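Local coordinates for periplasmic cell division protein (SufI) (Aquifex aeolicus, PDB 6SYY) that is a multicopper oxidase that binds four copper ions and probably uses them to catalyse the oxidation of its substrates, at residues A[183-188]-A[192-197]; A[275-280]-A[285-290]. All blocks are in the same frame, centred on the assembly; numbering follows the deposited sequence.

Contact 1. Residues A[183-188]-A[192-197]; sequences EDEDNL and LDLEYG
Leu192 N donates a hydrogen bond to Leu188 O (3.0 Å, N-H···O angle 146°), a backbone link of the i to i+4 kind in the last part of helix 183-192, and the CA atoms of Leu188 and Leu192 lie 6.2 Å apart. The exit from this helix is a worked example of a leucine just past a helix packing back on one inside it. Leu188 has CG anti to its backbone N (chi1 -176°), a torsion that swings the end of the side chain closer to the exit segment than its first bond suggests and lets CD1 reach Leu192 CD1 at 3.7 Å. The two side chains approach obliquely and touch through one CD1 methyl each. Directly after Leu192 the chain turns at Asp193, whose positive phi takes it out of helical geometry, and Leu194 points back toward the helix. Its CD1 methyl packs on Leu188 CG at 4.2 Å, with the carboxylate of Glu185 lying just beyond. That carboxylate has its strong partner outside the pair: Glu185 OE1 forms a salt bridge with Arg249. Leu188 and Leu194 also touch Arg249, and Leu192 touches Ile247, both on strand 247-254, while Tyr374 OH hydrogen-bonds to Leu192 O. Altogether this is a helix C-terminus in which a residue with left-handed backbone angles ends the helical path and the next leucine folds back on the helix, beside a strand of the cupredoxin-like fold expected of a multicopper oxidase.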
loop_
_atom_site.group_PDB
_atom_site.type_symbol
_atom_site.label_atom_id
_atom_site.label_comp_id
_atom_site.label_asym_id
_atom_site.label_seq_id
_atom_site.Cartn_x
_atom_site.Cartn_y
_atom_site.Cartn_z
ATOM N N GLU A 183 7.477 1.139 20.106
ATOM C CA GLU A 183 7.864 0.203 21.153
ATOM C C GLU A 183 7.330 -1.202 20.886
ATOM O O GLU A 183 7.996 -2.188 21.226
ATOM C CB GLU A 183 7.385 0.725 22.508
ATOM C CG GLU A 183 7.905 -0.054 23.706
ATOM C CD GLU A 183 7.505 0.578 25.026
ATOM O OE1 GLU A 183 6.838 1.634 25.001
ATOM O OE2 GLU A 183 7.859 0.021 26.087
ATOM N N ASP A 184 6.148 -1.319 20.269
ATOM C CA ASP A 184 5.605 -2.641 19.956
ATOM C C ASP A 184 6.475 -3.369 18.944
ATOM O O ASP A 184 6.728 -4.573 19.082
ATOM C CB ASP A 184 4.177 -2.526 19.424
ATOM C CG ASP A 184 3.165 -2.283 20.517
ATOM O OD1 ASP A 184 3.416 -2.717 21.663
ATOM O OD2 ASP A 184 2.116 -1.666 20.226
ATOM N N GLU A 185 6.923 -2.658 17.907
ATOM C CA GLU A 185 7.846 -3.253 16.946
ATOM C C GLU A 185 9.158 -3.639 17.616
ATOM O O GLU A 185 9.769 -4.655 17.260
ATOM C CB GLU A 185 8.096 -2.286 15.790
ATOM C CG GLU A 185 9.148 -2.759 14.798
ATOM C CD GLU A 185 8.752 -4.037 14.080
ATOM O OE1 GLU A 185 7.538 -4.317 13.976
ATOM O OE2 GLU A 185 9.659 -4.764 13.616
ATOM N N ASP A 186 9.602 -2.846 18.594
ATOM C CA ASP A 186 10.823 -3.179 19.322
ATOM C C ASP A 186 10.692 -4.527 20.014
ATOM O O ASP A 186 11.582 -5.379 19.913
ATOM C CB ASP A 186 11.144 -2.088 20.345
ATOM C CG ASP A 186 11.652 -0.810 19.706
ATOM O OD1 ASP A 186 11.865 -0.790 18.474
ATOM O OD2 ASP A 186 11.837 0.179 20.445
ATOM N N ASN A 187 9.578 -4.741 20.718
ATOM C CA ASN A 187 9.392 -5.998 21.436
ATOM C C ASN A 187 9.263 -7.174 20.477
ATOM O O ASN A 187 9.765 -8.268 20.757
ATOM C CB ASN A 187 8.171 -5.902 22.347
ATOM C CG ASN A 187 8.312 -4.812 23.392
ATOM O OD1 ASN A 187 9.425 -4.426 23.756
ATOM N ND2 ASN A 187 7.184 -4.310 23.880
ATOM N N LEU A 188 8.599 -6.972 19.339
ATOM C CA LEU A 188 8.513 -8.040 18.350
ATOM C C LEU A 188 9.878 -8.339 17.747
ATOM O O LEU A 188 10.241 -9.507 17.567
ATOM C CB LEU A 188 7.522 -7.668 17.252
ATOM C CG LEU A 188 7.307 -8.779 16.224
ATOM C CD1 LEU A 188 6.592 -9.978 16.852
ATOM C CD2 LEU A 188 6.536 -8.243 15.033
ATOM N N LEU A 192 11.691 -12.114 18.115
ATOM C CA LEU A 192 11.983 -12.954 16.963
ATOM C C LEU A 192 13.344 -12.688 16.336
ATOM O O LEU A 192 13.648 -13.279 15.292
ATOM C CB LEU A 192 10.889 -12.785 15.899
ATOM C CG LEU A 192 9.472 -13.097 16.379
ATOM C CD1 LEU A 192 8.442 -12.749 15.313
ATOM C CD2 LEU A 192 9.360 -14.557 16.774
ATOM N N ASP A 193 14.170 -11.832 16.937
ATOM C CA ASP A 193 15.495 -11.519 16.397
ATOM C C ASP A 193 15.391 -11.019 14.957
ATOM O O ASP A 193 16.201 -11.369 14.096
ATOM C CB ASP A 193 16.431 -12.729 16.497
ATOM C CG ASP A 193 17.894 -12.351 16.383
ATOM O OD1 ASP A 193 18.201 -11.142 16.438
ATOM O OD2 ASP A 193 18.735 -13.264 16.235
ATOM N N LEU A 194 14.375 -10.202 14.689
ATOM C CA LEU A 194 14.176 -9.679 13.346
ATOM C C LEU A 194 15.271 -8.681 12.987
ATOM O O LEU A 194 15.799 -7.964 13.840
ATOM C CB LEU A 194 12.805 -9.011 13.223
ATOM C CG LEU A 194 11.587 -9.901 13.493
ATOM C CD1 LEU A 194 10.279 -9.119 13.304
ATOM C CD2 LEU A 194 11.613 -11.153 12.617
ATOM N N GLU A 195 15.620 -8.656 11.703
ATOM C CA GLU A 195 16.586 -7.707 11.169
ATOM C C GLU A 195 16.249 -7.467 9.708
ATOM O O GLU A 195 16.072 -8.428 8.951
ATOM C CB GLU A 195 18.023 -8.227 11.311
ATOM C CG GLU A 195 19.062 -7.322 10.669
ATOM C CD GLU A 195 20.484 -7.797 10.904
ATOM O OE1 GLU A 195 20.679 -8.739 11.706
ATOM O OE2 GLU A 195 21.406 -7.220 10.284
ATOM N N TYR A 196 16.143 -6.196 9.325
ATOM C CA TYR A 196 15.822 -5.860 7.945
ATOM C C TYR A 196 16.830 -6.495 6.994
ATOM O O TYR A 196 18.036 -6.488 7.246
ATOM C CB TYR A 196 15.798 -4.342 7.742
ATOM C CG TYR A 196 15.632 -3.976 6.287
ATOM C CD1 TYR A 196 14.383 -4.010 5.687
ATOM C CD2 TYR A 196 16.730 -3.634 5.504
ATOM C CE1 TYR A 196 14.224 -3.704 4.353
ATOM C CE2 TYR A 196 16.581 -3.327 4.166
ATOM C CZ TYR A 196 15.325 -3.362 3.597
ATOM O OH TYR A 196 15.162 -3.055 2.268
ATOM N N GLY A 197 16.326 -7.055 5.897
ATOM C CA GLY A 197 17.163 -7.720 4.922
ATOM C C GLY A 197 17.648 -9.101 5.306
ATOM O O GLY A 197 18.190 -9.808 4.446
#

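Contact 2. Residues A[275-280]-A[285-290]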
loop_
_atom_site.group_PDB
_atom_site.type_symbol
_atom_site.label_atom_id
_atom_site.label_comp_id
_atom_site.label_asym_id
_atom_site.label_seq_id
_atom_site.Cartn_x
_atom_site.Cartn_y
_atom_site.Cartn_z
ATOM N N TRP A 275 1.038 -16.589 9.436
ATOM C CA TRP A 275 0.277 -15.729 10.332
ATOM C C TRP A 275 0.258 -14.295 9.833
ATOM O O TRP A 275 1.312 -13.714 9.567
ATOM C CB TRP A 275 0.857 -15.760 11.743
ATOM C CG TRP A 275 0.760 -17.088 12.398
ATOM C CD1 TRP A 275 -0.194 -17.497 13.281
ATOM C CD2 TRP A 275 1.652 -18.192 12.227
ATOM N NE1 TRP A 275 0.049 -18.791 13.674
ATOM C CE2 TRP A 275 1.178 -19.241 13.040
ATOM C CE3 TRP A 275 2.805 -18.399 11.461
ATOM C CZ2 TRP A 275 1.814 -20.474 13.113
ATOM C CZ3 TRP A 275 3.437 -19.622 11.536
ATOM C CH2 TRP A 275 2.942 -20.642 12.360
ATOM N N VAL A 276 -0.940 -13.726 9.725
ATOM C CA VAL A 276 -1.071 -12.285 9.555
ATOM C C VAL A 276 -0.778 -11.630 10.895
ATOM O O VAL A 276 -1.407 -11.957 11.909
ATOM C CB VAL A 276 -2.472 -11.910 9.054
ATOM C CG1 VAL A 276 -2.614 -10.394 8.958
ATOM C CG2 VAL A 276 -2.750 -12.566 7.718
ATOM N N ILE A 277 0.185 -10.716 10.916
ATOM C CA ILE A 277 0.478 -9.977 12.135
ATOM C C ILE A 277 0.211 -8.485 12.009
ATOM O O ILE A 277 0.079 -7.807 13.042
ATOM C CB ILE A 277 1.927 -10.220 12.607
ATOM C CG1 ILE A 277 2.927 -9.744 11.551
ATOM C CG2 ILE A 277 2.126 -11.690 12.971
ATOM C CD1 ILE A 277 4.322 -9.499 12.100
ATOM N N GLY A 278 0.099 -7.944 10.802
ATOM C CA GLY A 278 -0.115 -6.518 10.656
ATOM C C GLY A 278 -0.787 -6.190 9.346
ATOM O O GLY A 278 -0.742 -6.965 8.385
ATOM N N VAL A 279 -1.426 -5.021 9.325
ATOM C CA VAL A 279 -2.044 -4.483 8.119
ATOM C C VAL A 279 -1.546 -3.056 7.924
ATOM O O VAL A 279 -0.552 -2.651 8.537
ATOM C CB VAL A 279 -3.581 -4.548 8.201
ATOM C CG1 VAL A 279 -4.053 -5.998 8.139
ATOM C CG2 VAL A 279 -4.066 -3.897 9.478
ATOM N N GLU A 280 -2.233 -2.283 7.077
ATOM C CA GLU A 280 -1.733 -0.961 6.706
ATOM C C GLU A 280 -1.501 -0.081 7.928
ATOM O O GLU A 280 -0.513 0.661 7.989
ATOM C CB GLU A 280 -2.706 -0.274 5.748
ATOM C CG GLU A 280 -3.031 -1.073 4.510
ATOM C CD GLU A 280 -4.205 -1.993 4.722
ATOM O OE1 GLU A 280 -5.322 -1.481 4.948
ATOM O OE2 GLU A 280 -4.011 -3.225 4.679
ATOM N N ASP A 285 -3.839 -7.239 17.105
ATOM C CA ASP A 285 -3.718 -7.511 18.533
ATOM C C ASP A 285 -2.956 -8.809 18.782
ATOM O O ASP A 285 -2.081 -8.866 19.656
ATOM C CB ASP A 285 -5.105 -7.548 19.180
ATOM C CG ASP A 285 -6.029 -8.573 18.534
ATOM O OD1 ASP A 285 -5.948 -8.761 17.301
ATOM O OD2 ASP A 285 -6.836 -9.192 19.259
ATOM N N THR A 286 -3.264 -9.854 18.025
ATOM C CA THR A 286 -2.629 -11.158 18.138
ATOM C C THR A 286 -2.372 -11.685 16.736
ATOM O O THR A 286 -3.003 -11.234 15.775
ATOM C CB THR A 286 -3.503 -12.167 18.895
ATOM O OG1 THR A 286 -4.669 -12.455 18.113
ATOM C CG2 THR A 286 -3.918 -11.630 20.259
ATOM N N PRO A 287 -1.451 -12.637 16.584
ATOM C CA PRO A 287 -1.268 -13.267 15.270
ATOM C C PRO A 287 -2.513 -14.034 14.849
ATOM O O PRO A 287 -3.207 -14.630 15.674
ATOM C CB PRO A 287 -0.073 -14.203 15.487
ATOM C CG PRO A 287 0.647 -13.631 16.659
ATOM C CD PRO A 287 -0.416 -13.057 17.545
ATOM N N LYS A 288 -2.795 -14.008 13.546
ATOM C CA LYS A 288 -3.950 -14.688 12.965
ATOM C C LYS A 288 -3.439 -15.731 11.981
ATOM O O LYS A 288 -2.907 -15.379 10.921
ATOM C CB LYS A 288 -4.886 -13.698 12.271
ATOM C CG LYS A 288 -5.206 -12.452 13.082
ATOM C CD LYS A 288 -5.935 -12.772 14.377
ATOM C CE LYS A 288 -6.143 -11.513 15.211
ATOM N NZ LYS A 288 -6.988 -11.759 16.418
ATOM N N GLU A 289 -3.597 -17.007 12.327
ATOM C CA GLU A 289 -3.117 -18.087 11.474
ATOM C C GLU A 289 -4.041 -18.259 10.274
ATOM O O GLU A 289 -5.263 -18.350 10.424
ATOM C CB GLU A 289 -3.017 -19.396 12.259
ATOM C CG GLU A 289 -2.477 -20.549 11.428
ATOM C CD GLU A 289 -2.230 -21.809 12.235
ATOM O OE1 GLU A 289 -2.179 -21.736 13.481
ATOM O OE2 GLU A 289 -2.085 -22.879 11.612
ATOM N N VAL A 290 -3.453 -18.285 9.080
ATOM C CA VAL A 290 -4.190 -18.429 7.832
ATOM C C VAL A 290 -3.402 -19.360 6.923
ATOM O O VAL A 290 -2.280 -19.764 7.231
ATOM C CB VAL A 290 -4.419 -17.078 7.121
ATOM C CG1 VAL A 290 -5.219 -16.133 8.000
ATOM C CG2 VAL A 290 -3.083 -16.459 6.717
#
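An antiparallel beta hairpin formed by strands 270-279 and 282-290 brings segments 275-280 and 285-290 together, Val276 and Lys288 making its hydrogen-bonded pair and Trp275 and Glu289 the adjacent non-hydrogen-bonded one. The strand segments diverge from strict antiparallel, their directions being 148° apart. Val276 N binds Lys288 O at 2.8 Å and Lys288 N binds Val276 O at 3.0 Å. Beside this pair, Trp275 CA also sends a C-H···O contact to Lys288 O.

On the Trp275 side of the sheet, Glu289 runs alongside the indole, pointing the same way. The cross-strand pairing puts Glu289 CB at 3.4 Å from Trp275 NE1, and the anti chi1 (-178°) then carries CG along the indole, off-centre over the five-membered ring in a CH-pi contact of 4.2 Å to the centroid. The carboxylate plane is turned 55° from the ring. Pro287 CB adds an apolar touch at 4.0 Å from Trp275 CD1. Without the indole, as with an alanine here, a gap would probably open beside Pro287 and the Glu289 methylenes would lose the ring they lie along.

On the face that carries Val276 and Lys288, Val276 CG2 meets Val290 CG2 at 4.0 Å. On its other edge, strand 270-279 is broken by a classic bulge, where Ile277 and Gly278 both face Asp302. Lys288 bends at chi2, and its NZ is held from its own segment, donating to Thr286 OG1 at 3.0 Å and forming a salt bridge, weak as a hydrogen bond, with Asp285 OD1 at 3.3 Å.

How the contacts relate
The helix and its exit in contact 1 precede the hairpin of contact 2 in sequence, and the centres of the two contacts lie about 15 Å apart, yet they touch directly: Leu188 CD2 of the helix packs on Ile277 CD1 of the hairpin at 3.9 Å. Leu188 therefore serves both, meeting Leu192 and Leu194 with one set of atoms and the hairpin with another. The pair exemplifies how a short helix and a neighbouring hairpin can share one leucine. Both contacts lie away from the copper sites, whose histidine and cysteine ligands include His118, His454 and Cys509. Glu280, in the turn of the hairpin, forms a salt bridge with Lys478.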